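Local coordinates for glucose-6-phosphate isomerase like protein (Thermus thermophilus, PDB 1WIW) that probably interconverts sugar phosphates as a glucose-6-phosphate or mannose-6-phosphate isomerase of the PGI/PMI family and is built from SIS-type domains, at residues P29-A34 / L115-L120; G63-L68 / A89-V94. All coordinates share one frame; numbering follows the deposited sequence.

Contact 1: P29-A34 / L115-L120; sequences PVPGEA and LRFLLL
Pro29 O and Arg116 NH2 are joined through one water, which donates to the carbonyl at 2.8 Å from Pro29 O and accepts from the guanidinium at 3.1 Å from Arg116 NH2. This bridge links an irregular loop, running between helix 17-23 and strand 39-45, to helix 110-121 of the N-terminal SIS domain. Arg116 reaches the loop on a chain extended from CG to NE, and its NH2 also bonds directly to the carbonyl of Gly28, so two partners fix that end. Val30 lies against the same guanidinium, its CG2 3.7 Å from Arg116 NH1. Next along the helix, Phe117 has CG anti to the backbone N (chi1 179°), and its ring extends between loop and sheet. Pro29 O meets the ring edge in its plane, 3.6 Å from Phe117 CD2, while Pro29 CG lies 4.0 Å from the same Phe117 CD2. Pro31 and Phe117 pass each other head to tail, with Pro31 CA 3.9 Å from Phe117 CE2. Two prolines thus meet one aromatic ring without any direct hydrogen bond between the segments. A turn further on, Leu120 stands roughly perpendicular to Pro31, Pro31 CD resting 3.6 Å from Leu120 CB.

Contact 2: G63-L68 / A89-V94; sequences GTLFLL and ARVVRV
Phe66 and Val92 run alongside each other in the same direction, Phe66 CD1 3.8 Å from Val92 CB. They are partners on adjacent strands of the parallel sheet in the N-terminal SIS domain, an alpha/beta fold in which helix 76-83 makes the crossover from one strand to the next. Thr64 approaches Val92 at a slant, CG2 to CG2 at 3.6 Å. Thr64 OG1 is anti to the carbonyl carbon (chi1 -57°) and bonds to Pro36 O, which leaves CG2 anti to the backbone N; this methyl sits over one face of the Phe66 ring, 3.7 Å above its plane and offset toward the rim. Tyr35 stacks edge-to-face with Phe66, and Leu118 and Ala121 of helix 110-121 also touch the ring. An alanine at Phe66 would probably open a gap between Val92, the Thr64 methyl and this helix, and cost Tyr35 its edge-to-face contact with this ring. Further along, Leu68 pairs with Val94 in the same manner. On the other side of the sheet Leu67 CD2 comes within 4.2 Å of Val91 CG1. Five backbone bonds hold the strands in register, and in the last of them Val94 N bonds to Leu67 O at 2.9 Å, with an N-H...O angle of 179°.

The two contacts illustrate how a parallel sheet and its covering helix share one hydrophobic layer. Their centres are about 12 Å apart, and both belong to the N-terminal SIS domain. Along the chain the order is 29-34, 63-68, 89-94, 115-120, so the strand pair of contact 2 falls between the loop and helix segments of contact 1. Helix 110-121 lies on the sheet face that carries Phe66, Leu68 and Val94: Leu118 CD1 is 3.7 Å from Leu68 CD1. At the periphery, a salt bridge from Glu33 OE1 to Arg90 NH2, 2.6 Å long, ties the loop directly to the strand. Segments some 80 residues apart in sequence are thus brought together on one sheet, closing the domain round its strands.

Contact 1: P29-A34 / L115-L120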
loop_
_atom_site.group_PDB
_atom_site.type_symbol
_atom_site.label_atom_id
_atom_site.label_comp_id
_atom_site.label_asym_id
_atom_site.label_seq_id
_atom_site.Cartn_x
_atom_site.Cartn_y
_atom_site.Cartn_z
ATOM N N PRO B 29 9.742 25.884 0.617
ATOM C CA PRO B 29 10.774 26.511 -0.215
ATOM C C PRO B 29 10.339 26.767 -1.649
ATOM O O PRO B 29 9.529 26.030 -2.216
ATOM C CB PRO B 29 11.921 25.513 -0.145
ATOM C CG PRO B 29 11.192 24.207 -0.098
ATOM C CD PRO B 29 10.105 24.489 0.926
ATOM N N VAL B 30 10.905 27.822 -2.219
ATOM C CA VAL B 30 10.639 28.236 -3.587
ATOM C C VAL B 30 11.960 28.093 -4.343
ATOM O O VAL B 30 13.012 28.496 -3.841
ATOM C CB VAL B 30 10.189 29.714 -3.623
ATOM C CG1 VAL B 30 10.063 30.197 -5.053
ATOM C CG2 VAL B 30 8.863 29.865 -2.893
ATOM N N PRO B 31 11.929 27.505 -5.549
ATOM C CA PRO B 31 13.181 27.357 -6.295
ATOM C C PRO B 31 13.774 28.713 -6.660
ATOM O O PRO B 31 13.060 29.618 -7.095
ATOM C CB PRO B 31 12.766 26.532 -7.515
ATOM C CG PRO B 31 11.333 26.896 -7.703
ATOM C CD PRO B 31 10.796 26.936 -6.296
ATOM N N GLY B 32 15.080 28.850 -6.461
ATOM C CA GLY B 32 15.747 30.103 -6.764
ATOM C C GLY B 32 16.509 30.080 -8.075
ATOM O O GLY B 32 17.314 30.973 -8.343
ATOM N N GLU B 33 16.263 29.065 -8.896
ATOM C CA GLU B 33 16.942 28.960 -10.179
ATOM C C GLU B 33 16.200 28.033 -11.130
ATOM O O GLU B 33 15.374 27.222 -10.707
ATOM C CB GLU B 33 18.380 28.477 -9.972
ATOM C CG GLU B 33 18.509 27.108 -9.321
ATOM C CD GLU B 33 19.911 26.850 -8.800
ATOM O OE1 GLU B 33 20.219 25.693 -8.450
ATOM O OE2 GLU B 33 20.707 27.811 -8.731
ATOM N N ALA B 34 16.494 28.166 -12.419
ATOM C CA ALA B 34 15.851 27.351 -13.441
ATOM C C ALA B 34 16.577 26.026 -13.624
ATOM O O ALA B 34 17.462 25.907 -14.473
ATOM C CB ALA B 34 15.808 28.108 -14.762
ATOM N N LEU B 115 5.637 18.966 -2.907
ATOM C CA LEU B 115 4.947 19.049 -4.196
ATOM C C LEU B 115 5.014 20.455 -4.782
ATOM O O LEU B 115 5.289 20.628 -5.972
ATOM C CB LEU B 115 3.480 18.626 -4.055
ATOM C CG LEU B 115 2.650 18.741 -5.345
ATOM C CD1 LEU B 115 3.223 17.840 -6.432
ATOM C CD2 LEU B 115 1.220 18.372 -5.058
ATOM N N ARG B 116 4.761 21.452 -3.938
ATOM C CA ARG B 116 4.805 22.848 -4.360
ATOM C C ARG B 116 6.173 23.169 -4.961
ATOM O O ARG B 116 6.272 23.817 -6.005
ATOM C CB ARG B 116 4.519 23.761 -3.163
ATOM C CG ARG B 116 4.680 25.263 -3.431
ATOM C CD ARG B 116 3.927 26.071 -2.374
ATOM N NE ARG B 116 4.124 27.514 -2.497
ATOM C CZ ARG B 116 5.176 28.169 -2.009
ATOM N NH1 ARG B 116 5.277 29.488 -2.165
ATOM N NH2 ARG B 116 6.126 27.505 -1.356
ATOM N N PHE B 117 7.229 22.701 -4.308
ATOM C CA PHE B 117 8.577 22.943 -4.802
ATOM C C PHE B 117 8.773 22.301 -6.171
ATOM O O PHE B 117 9.274 22.946 -7.092
ATOM C CB PHE B 117 9.616 22.402 -3.814
ATOM C CG PHE B 117 11.039 22.585 -4.273
ATOM C CD1 PHE B 117 11.699 21.572 -4.965
ATOM C CD2 PHE B 117 11.715 23.779 -4.025
ATOM C CE1 PHE B 117 13.016 21.745 -5.403
ATOM C CE2 PHE B 117 13.030 23.963 -4.460
ATOM C CZ PHE B 117 13.681 22.944 -5.148
ATOM N N LEU B 118 8.370 21.038 -6.310
ATOM C CA LEU B 118 8.509 20.330 -7.585
ATOM C C LEU B 118 7.737 20.995 -8.719
ATOM O O LEU B 118 8.247 21.122 -9.830
ATOM C CB LEU B 118 8.055 18.871 -7.462
ATOM C CG LEU B 118 8.979 17.903 -6.722
ATOM C CD1 LEU B 118 8.435 16.483 -6.823
ATOM C CD2 LEU B 118 10.371 17.963 -7.332
ATOM N N LEU B 119 6.508 21.423 -8.450
ATOM C CA LEU B 119 5.722 22.069 -9.492
ATOM C C LEU B 119 6.385 23.375 -9.929
ATOM O O LEU B 119 6.453 23.674 -11.121
ATOM C CB LEU B 119 4.291 22.333 -9.006
ATOM C CG LEU B 119 3.450 21.093 -8.673
ATOM C CD1 LEU B 119 2.027 21.516 -8.328
ATOM C CD2 LEU B 119 3.438 20.138 -9.860
ATOM N N LEU B 120 6.880 24.146 -8.966
ATOM C CA LEU B 120 7.541 25.411 -9.270
ATOM C C LEU B 120 8.899 25.194 -9.933
ATOM O O LEU B 120 9.381 26.051 -10.681
ATOM C CB LEU B 120 7.729 26.237 -7.996
ATOM C CG LEU B 120 6.473 26.821 -7.349
ATOM C CD1 LEU B 120 6.825 27.453 -6.017
ATOM C CD2 LEU B 120 5.862 27.855 -8.274
HETATM O O HOH W 1 7.331 24.650 -1.305
#

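Contact 2: G63-L68 / A89-V94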
loop_
_atom_site.group_PDB
_atom_site.type_symbol
_atom_site.label_atom_id
_atom_site.label_comp_id
_atom_site.label_asym_id
_atom_site.label_seq_id
_atom_site.Cartn_x
_atom_site.Cartn_y
_atom_site.Cartn_z
ATOM N N GLY B 63 20.132 16.205 -17.059
ATOM C CA GLY B 63 19.299 17.231 -16.458
ATOM C C GLY B 63 19.384 17.316 -14.944
ATOM O O GLY B 63 20.474 17.407 -14.373
ATOM N N THR B 64 18.228 17.288 -14.289
ATOM C CA THR B 64 18.181 17.374 -12.837
ATOM C C THR B 64 17.385 16.234 -12.217
ATOM O O THR B 64 16.318 15.859 -12.706
ATOM C CB THR B 64 17.537 18.698 -12.368
ATOM O OG1 THR B 64 18.259 19.808 -12.910
ATOM C CG2 THR B 64 17.556 18.789 -10.852
ATOM N N LEU B 65 17.921 15.689 -11.133
ATOM C CA LEU B 65 17.267 14.611 -10.408
ATOM C C LEU B 65 16.980 15.155 -9.017
ATOM O O LEU B 65 17.901 15.468 -8.263
ATOM C CB LEU B 65 18.183 13.384 -10.328
ATOM C CG LEU B 65 17.729 12.132 -9.561
ATOM C CD1 LEU B 65 17.799 12.385 -8.068
ATOM C CD2 LEU B 65 16.319 11.734 -9.980
ATOM N N PHE B 66 15.700 15.300 -8.693
ATOM C CA PHE B 66 15.309 15.800 -7.385
ATOM C C PHE B 66 15.175 14.632 -6.418
ATOM O O PHE B 66 14.327 13.757 -6.592
ATOM C CB PHE B 66 13.986 16.558 -7.480
ATOM C CG PHE B 66 14.085 17.843 -8.243
ATOM C CD1 PHE B 66 14.777 18.928 -7.716
ATOM C CD2 PHE B 66 13.499 17.966 -9.497
ATOM C CE1 PHE B 66 14.888 20.121 -8.429
ATOM C CE2 PHE B 66 13.604 19.155 -10.220
ATOM C CZ PHE B 66 14.300 20.232 -9.685
ATOM N N LEU B 67 16.032 14.625 -5.405
ATOM C CA LEU B 67 16.034 13.571 -4.397
ATOM C C LEU B 67 15.303 14.123 -3.178
ATOM O O LEU B 67 15.871 14.898 -2.417
ATOM C CB LEU B 67 17.481 13.223 -4.045
ATOM C CG LEU B 67 17.850 11.777 -3.717
ATOM C CD1 LEU B 67 17.359 10.853 -4.821
ATOM C CD2 LEU B 67 19.367 11.672 -3.563
ATOM N N LEU B 68 14.042 13.734 -3.005
ATOM C CA LEU B 68 13.238 14.222 -1.885
ATOM C C LEU B 68 13.459 13.367 -0.640
ATOM O O LEU B 68 12.722 12.410 -0.387
ATOM C CB LEU B 68 11.753 14.232 -2.279
ATOM C CG LEU B 68 11.462 14.830 -3.663
ATOM C CD1 LEU B 68 9.959 14.924 -3.890
ATOM C CD2 LEU B 68 12.095 16.209 -3.772
ATOM N N ALA B 89 23.214 13.577 -14.771
ATOM C CA ALA B 89 22.128 14.298 -14.120
ATOM C C ALA B 89 22.599 15.009 -12.858
ATOM O O ALA B 89 23.350 14.450 -12.059
ATOM C CB ALA B 89 20.996 13.338 -13.782
ATOM N N ARG B 90 22.160 16.252 -12.693
ATOM C CA ARG B 90 22.512 17.036 -11.518
ATOM C C ARG B 90 21.589 16.611 -10.384
ATOM O O ARG B 90 20.371 16.552 -10.555
ATOM C CB ARG B 90 22.323 18.527 -11.792
ATOM C CG ARG B 90 22.501 19.396 -10.560
ATOM C CD ARG B 90 22.051 20.822 -10.814
ATOM N NE ARG B 90 22.055 21.608 -9.584
ATOM C CZ ARG B 90 21.620 22.861 -9.497
ATOM N NH1 ARG B 90 21.142 23.475 -10.570
ATOM N NH2 ARG B 90 21.661 23.499 -8.335
ATOM N N VAL B 91 22.169 16.316 -9.226
ATOM C CA VAL B 91 21.379 15.893 -8.078
ATOM C C VAL B 91 21.056 17.051 -7.144
ATOM O O VAL B 91 21.948 17.779 -6.706
ATOM C CB VAL B 91 22.113 14.805 -7.266
ATOM C CG1 VAL B 91 21.266 14.379 -6.076
ATOM C CG2 VAL B 91 22.417 13.611 -8.155
ATOM N N VAL B 92 19.770 17.221 -6.850
ATOM C CA VAL B 92 19.323 18.271 -5.947
ATOM C C VAL B 92 18.605 17.620 -4.771
ATOM O O VAL B 92 17.512 17.074 -4.921
ATOM C CB VAL B 92 18.364 19.257 -6.641
ATOM C CG1 VAL B 92 17.855 20.273 -5.631
ATOM C CG2 VAL B 92 19.085 19.970 -7.776
ATOM N N ARG B 93 19.239 17.683 -3.604
ATOM C CA ARG B 93 18.700 17.095 -2.387
ATOM C C ARG B 93 17.758 18.046 -1.665
ATOM O O ARG B 93 18.138 19.161 -1.300
ATOM C CB ARG B 93 19.842 16.710 -1.447
ATOM C CG ARG B 93 20.828 15.701 -2.019
ATOM C CD ARG B 93 21.999 15.520 -1.065
ATOM N NE ARG B 93 21.555 15.047 0.243
ATOM C CZ ARG B 93 22.271 15.140 1.359
ATOM N NH1 ARG B 93 23.476 15.694 1.333
ATOM N NH2 ARG B 93 21.782 14.680 2.501
ATOM N N VAL B 94 16.529 17.588 -1.459
ATOM C CA VAL B 94 15.504 18.366 -0.779
ATOM C C VAL B 94 15.011 17.547 0.413
ATOM O O VAL B 94 14.471 16.456 0.233
ATOM C CB VAL B 94 14.315 18.645 -1.724
ATOM C CG1 VAL B 94 13.306 19.531 -1.044
ATOM C CG2 VAL B 94 14.809 19.285 -3.007
#